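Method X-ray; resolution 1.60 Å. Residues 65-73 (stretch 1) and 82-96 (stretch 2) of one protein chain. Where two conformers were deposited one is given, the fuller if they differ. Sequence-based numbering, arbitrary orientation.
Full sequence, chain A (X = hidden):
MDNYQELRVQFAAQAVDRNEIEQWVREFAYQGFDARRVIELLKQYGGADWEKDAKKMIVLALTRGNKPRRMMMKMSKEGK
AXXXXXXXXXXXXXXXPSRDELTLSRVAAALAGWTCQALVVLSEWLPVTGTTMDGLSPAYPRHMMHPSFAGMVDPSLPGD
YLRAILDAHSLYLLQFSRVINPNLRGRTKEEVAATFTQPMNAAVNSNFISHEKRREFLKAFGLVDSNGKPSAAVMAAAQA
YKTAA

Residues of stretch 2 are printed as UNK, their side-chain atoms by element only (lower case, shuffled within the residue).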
# COMPACT_ATOMS: atom_id res chain seq x y z
N GLY A 65 7.57 -21.12 23.34
CA GLY A 65 7.53 -19.67 23.26
C GLY A 65 6.79 -18.99 24.40
O GLY A 65 6.66 -19.55 25.50
N ASN A 66 6.29 -17.79 24.13
CA ASN A 66 5.75 -16.92 25.17
C ASN A 66 4.24 -16.66 25.03
O ASN A 66 3.71 -15.72 25.64
CB ASN A 66 6.52 -15.59 25.18
CG ASN A 66 6.38 -14.83 26.49
OD1 ASN A 66 6.30 -15.42 27.57
ND2 ASN A 66 6.36 -13.50 26.41
N LYS A 67 3.56 -17.49 24.25
CA LYS A 67 2.12 -17.34 24.04
C LYS A 67 1.35 -18.60 24.46
O LYS A 67 1.05 -19.45 23.63
CB LYS A 67 1.81 -16.98 22.58
CG LYS A 67 2.39 -15.64 22.13
CD LYS A 67 1.91 -15.28 20.73
CE LYS A 67 2.33 -13.88 20.33
NZ LYS A 67 3.78 -13.79 19.96
N PRO A 68 1.02 -18.70 25.76
CA PRO A 68 0.40 -19.91 26.32
C PRO A 68 -0.94 -20.31 25.68
O PRO A 68 -1.21 -21.50 25.53
CB PRO A 68 0.20 -19.55 27.80
CG PRO A 68 1.22 -18.51 28.07
CD PRO A 68 1.28 -17.70 26.82
N ARG A 69 -1.76 -19.33 25.31
CA ARG A 69 -3.04 -19.62 24.67
C ARG A 69 -2.86 -20.14 23.25
O ARG A 69 -3.61 -21.03 22.81
CB ARG A 69 -3.97 -18.40 24.70
CG ARG A 69 -4.61 -18.12 26.06
CD ARG A 69 -5.61 -19.20 26.47
NE ARG A 69 -6.02 -19.04 27.87
CZ ARG A 69 -6.72 -19.94 28.56
NH1 ARG A 69 -7.12 -21.07 28.00
NH2 ARG A 69 -7.04 -19.69 29.82
N ARG A 70 -1.87 -19.61 22.54
CA ARG A 70 -1.56 -20.01 21.17
C ARG A 70 -0.98 -21.42 21.10
O ARG A 70 -1.41 -22.23 20.26
CB ARG A 70 -0.60 -19.00 20.51
CG ARG A 70 -0.26 -19.33 19.05
CD ARG A 70 0.94 -18.53 18.56
NE ARG A 70 0.56 -17.30 17.88
CZ ARG A 70 1.42 -16.40 17.39
NH1 ARG A 70 2.73 -16.59 17.51
NH2 ARG A 70 0.97 -15.31 16.79
N MET A 71 -0.03 -21.73 21.98
CA MET A 71 0.62 -23.04 21.98
C MET A 71 -0.35 -24.18 22.31
O MET A 71 -0.18 -25.30 21.83
CB MET A 71 1.84 -23.06 22.93
CG MET A 71 1.52 -22.91 24.41
SD MET A 71 2.99 -22.85 25.47
CE MET A 71 3.74 -21.31 24.95
N MET A 72 -1.37 -23.87 23.11
CA MET A 72 -2.41 -24.83 23.49
C MET A 72 -3.22 -25.34 22.30
O MET A 72 -3.79 -26.43 22.36
CB MET A 72 -3.36 -24.21 24.52
CG MET A 72 -2.89 -24.33 25.96
SD MET A 72 -3.88 -23.33 27.09
CE MET A 72 -5.44 -24.21 27.11
N MET A 73 -3.28 -24.54 21.24
CA MET A 73 -4.04 -24.88 20.04
C MET A 73 -3.38 -25.99 19.21
O MET A 73 -4.02 -26.58 18.33
CB MET A 73 -4.27 -23.64 19.16
CG MET A 73 -4.80 -22.42 19.91
SD MET A 73 -5.27 -21.05 18.84
CE MET A 73 -3.76 -20.74 17.92
N UNK A 82 -2.16 -29.35 31.29
CA UNK A 82 -1.09 -28.87 32.17
C UNK A 82 -0.93 -27.36 32.01
O UNK A 82 -0.83 -26.64 33.01
c UNK A 82 0.24 -29.61 31.89
o UNK A 82 0.08 -31.00 32.19
c UNK A 82 1.37 -29.05 32.76
N UNK A 83 -0.91 -26.89 30.77
CA UNK A 83 -0.74 -25.47 30.47
C UNK A 83 -1.95 -24.66 30.94
O UNK A 83 -1.79 -23.60 31.54
c UNK A 83 0.84 -25.96 28.58
c UNK A 83 -0.43 -25.22 28.97
c UNK A 83 -0.28 -23.73 28.68
N UNK A 84 -3.15 -25.18 30.68
CA UNK A 84 -4.39 -24.57 31.15
C UNK A 84 -4.36 -24.33 32.66
O UNK A 84 -4.70 -23.24 33.13
c UNK A 84 -5.61 -25.42 30.76
c UNK A 84 -7.58 -23.76 30.77
o UNK A 84 -7.00 -23.18 29.83
o UNK A 84 -8.66 -23.35 31.24
c UNK A 84 -6.96 -25.01 31.39
N UNK A 85 -3.94 -25.35 33.40
CA UNK A 85 -3.82 -25.26 34.86
C UNK A 85 -2.77 -24.24 35.28
O UNK A 85 -2.98 -23.50 36.25
c UNK A 85 -3.51 -26.63 35.45
N UNK A 86 -1.66 -24.19 34.56
CA UNK A 86 -0.59 -23.21 34.83
C UNK A 86 -1.06 -21.77 34.61
O UNK A 86 -0.70 -20.88 35.38
c UNK A 86 2.17 -24.53 35.76
c UNK A 86 1.54 -24.70 34.38
c UNK A 86 0.66 -23.51 33.99
c UNK A 86 2.62 -24.91 33.32
N UNK A 87 -1.84 -21.56 33.55
CA UNK A 87 -2.39 -20.24 33.26
C UNK A 87 -3.31 -19.76 34.38
O UNK A 87 -3.19 -18.63 34.85
c UNK A 87 -2.18 -20.42 30.74
c UNK A 87 -2.86 -20.77 29.43
c UNK A 87 -3.15 -20.20 31.91
c UNK A 87 -3.91 -18.88 31.73
N UNK A 88 -4.21 -20.64 34.82
CA UNK A 88 -5.18 -20.29 35.87
C UNK A 88 -4.53 -20.06 37.23
O UNK A 88 -4.96 -19.17 37.98
c UNK A 88 -6.26 -21.37 35.99
c UNK A 88 -7.12 -21.50 34.74
o UNK A 88 -7.61 -22.58 34.42
n UNK A 88 -7.30 -20.39 34.02
N UNK A 89 -3.50 -20.84 37.54
CA UNK A 89 -2.83 -20.78 38.83
C UNK A 89 -1.89 -19.57 38.94
O UNK A 89 -1.83 -18.93 39.99
c UNK A 89 -0.26 -23.73 42.07
c UNK A 89 -1.52 -22.22 40.51
c UNK A 89 -0.90 -23.59 40.70
c UNK A 89 -2.06 -22.07 39.10
n UNK A 89 0.26 -25.11 42.28
N UNK A 90 -1.17 -19.28 37.86
CA UNK A 90 -0.14 -18.23 37.87
C UNK A 90 -0.56 -16.97 37.11
O UNK A 90 0.23 -16.02 36.99
c UNK A 90 3.14 -20.46 40.15
c UNK A 90 2.06 -22.17 38.85
c UNK A 90 2.60 -19.49 39.31
o UNK A 90 3.40 -22.77 40.73
c UNK A 90 1.79 -19.84 38.24
c UNK A 90 1.53 -21.19 38.02
c UNK A 90 2.87 -21.80 39.91
c UNK A 90 1.19 -18.78 37.34
N UNK A 91 -1.80 -16.96 36.62
CA UNK A 91 -2.39 -15.84 35.87
C UNK A 91 -1.52 -15.37 34.71
O UNK A 91 -1.32 -14.16 34.50
c UNK A 91 -3.57 -15.08 38.06
n UNK A 91 -7.24 -15.75 37.05
c UNK A 91 -2.77 -14.68 36.82
c UNK A 91 -4.85 -15.87 37.74
c UNK A 91 -6.02 -14.96 37.38
N UNK A 92 -1.00 -16.33 33.95
CA UNK A 92 -0.04 -16.07 32.88
C UNK A 92 -0.60 -15.22 31.75
O UNK A 92 -1.74 -15.39 31.32
c UNK A 92 1.32 -18.30 33.25
c UNK A 92 1.60 -19.64 32.58
c UNK A 92 0.51 -17.39 32.32
c UNK A 92 2.62 -17.64 33.69
N UNK A 93 0.23 -14.29 31.28
CA UNK A 93 -0.11 -13.41 30.17
C UNK A 93 0.92 -13.57 29.04
O UNK A 93 1.92 -14.28 29.19
c UNK A 93 -0.16 -11.95 30.62
n UNK A 93 -3.46 -12.12 33.68
c UNK A 93 -3.54 -11.30 32.44
c UNK A 93 -1.13 -11.65 31.77
c UNK A 93 -2.59 -11.78 31.35
N UNK A 94 0.64 -12.91 27.91
CA UNK A 94 1.55 -12.90 26.76
C UNK A 94 2.28 -11.56 26.65
O UNK A 94 1.86 -10.58 27.27
c UNK A 94 0.77 -13.18 25.47
c UNK A 94 -0.74 -14.77 24.20
c UNK A 94 0.13 -14.56 25.42
o UNK A 94 -0.86 -13.83 23.38
o UNK A 94 -1.31 -15.87 24.06
N UNK A 95 3.35 -11.54 25.87
CA UNK A 95 4.09 -10.30 25.58
C UNK A 95 4.73 -9.61 26.77
O UNK A 95 5.41 -10.24 27.58
N UNK A 96 4.49 -8.30 26.86
CA UNK A 96 5.06 -7.47 27.93
C UNK A 96 3.98 -6.75 28.74
O UNK A 96 3.64 -5.59 28.46
o UNK A 96 7.55 -5.97 29.17
c UNK A 96 6.66 -5.57 28.42
c UNK A 96 6.07 -6.47 27.36
n UNK A 96 6.17 -4.33 28.48
O HOH W 1 3.70 -16.22 28.72
O HOH W 2 7.47 -11.45 28.78
O HOH W 3 4.62 -12.90 23.13
O HOH W 4 -1.88 -16.58 26.79
O HOH W 5 -8.81 -20.73 31.68

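Position 82 carries one carbon bearing an oxygen and a carbon, out of reach of stretch 1: Thr82. At position 83 one carbon carries two more, a beta-branched hydrocarbon whose CA-to-CB bond points toward stretch 1: Val83. Its CG1 lies 3.8 Å from Met72 CG and 4.3 Å from Pro68 CB.

Position 84 has three carbons, the third carrying two oxygens, which is Glu84. Its OE1 sits 2.8 Å from Arg69 NH1, a salt bridge whose hydrogen bond is weak because the N-H points well off the acceptor. Met72 CE also approaches OE1 of Glu84, at 3.3 Å. Position 85, a single carbon, is Ala85. Position 86, four carbons forked at the second, is Leu86; neither reaches stretch 1.

Position 87 holds four carbons, forked at the first with one arm two carbons long: Ile87. One turn beyond Val83, it presents CD1 3.7 Å from Pro68 CB and 3.6 Å from Met72 SD, and the same CD1 covers one face of the Arg69 guanidinium.

At 88, two carbons, the second bearing one oxygen and one nitrogen, make Asn88. Its ND2 stands at the guanidinium edge and donates to water 5, which also accepts from Arg69 NH2 and donates to Glu84 OE2.

Position 89, four carbons in a row ending in nitrogen, is Lys89. Position 90, one carbon and then a six-carbon ring bearing oxygen, is Tyr90; both miss stretch 1. Position 91, again four carbons and a nitrogen, is Lys91, the first residue to leave helical angles, with positive phi. At 92, four carbons forked at the second make Leu92, whose CB lies 4.5 Å from Pro68 CG.

Position 93 has four carbons ending in nitrogen and its CA-to-CB bond points away: Lys93. Water 1 lies 2.7 Å from Lys93 O and 3.0 Å from Asn66 OD1, bridging the two. Position 94, three carbons ending in two oxygens, is Glu94; its CG packs 3.6 Å from Pro68 CD, and its OE2 accepts from water 4, itself the acceptor for Arg69 N. Position 95 has no side-chain atoms, and its positive phi suits Gly95; water 2 donates to Gly95 O and accepts a weak bond from Asn66 ND2. At 96, two carbons with an oxygen and a nitrogen make Asn96, its CA-to-CB bond pointing away.

The rule is an apolar centre with a polar border. Val83 and Ile87, one helical turn apart, meet Pro68 and Met72, four residues apart. Charge sits beside this patch in the Arg69–Glu84 bridge, while waters join the loop after the helix to Asn66 and the start of the other helix.

Stretch 2 (82-96) TVEALINKYKLKEGN
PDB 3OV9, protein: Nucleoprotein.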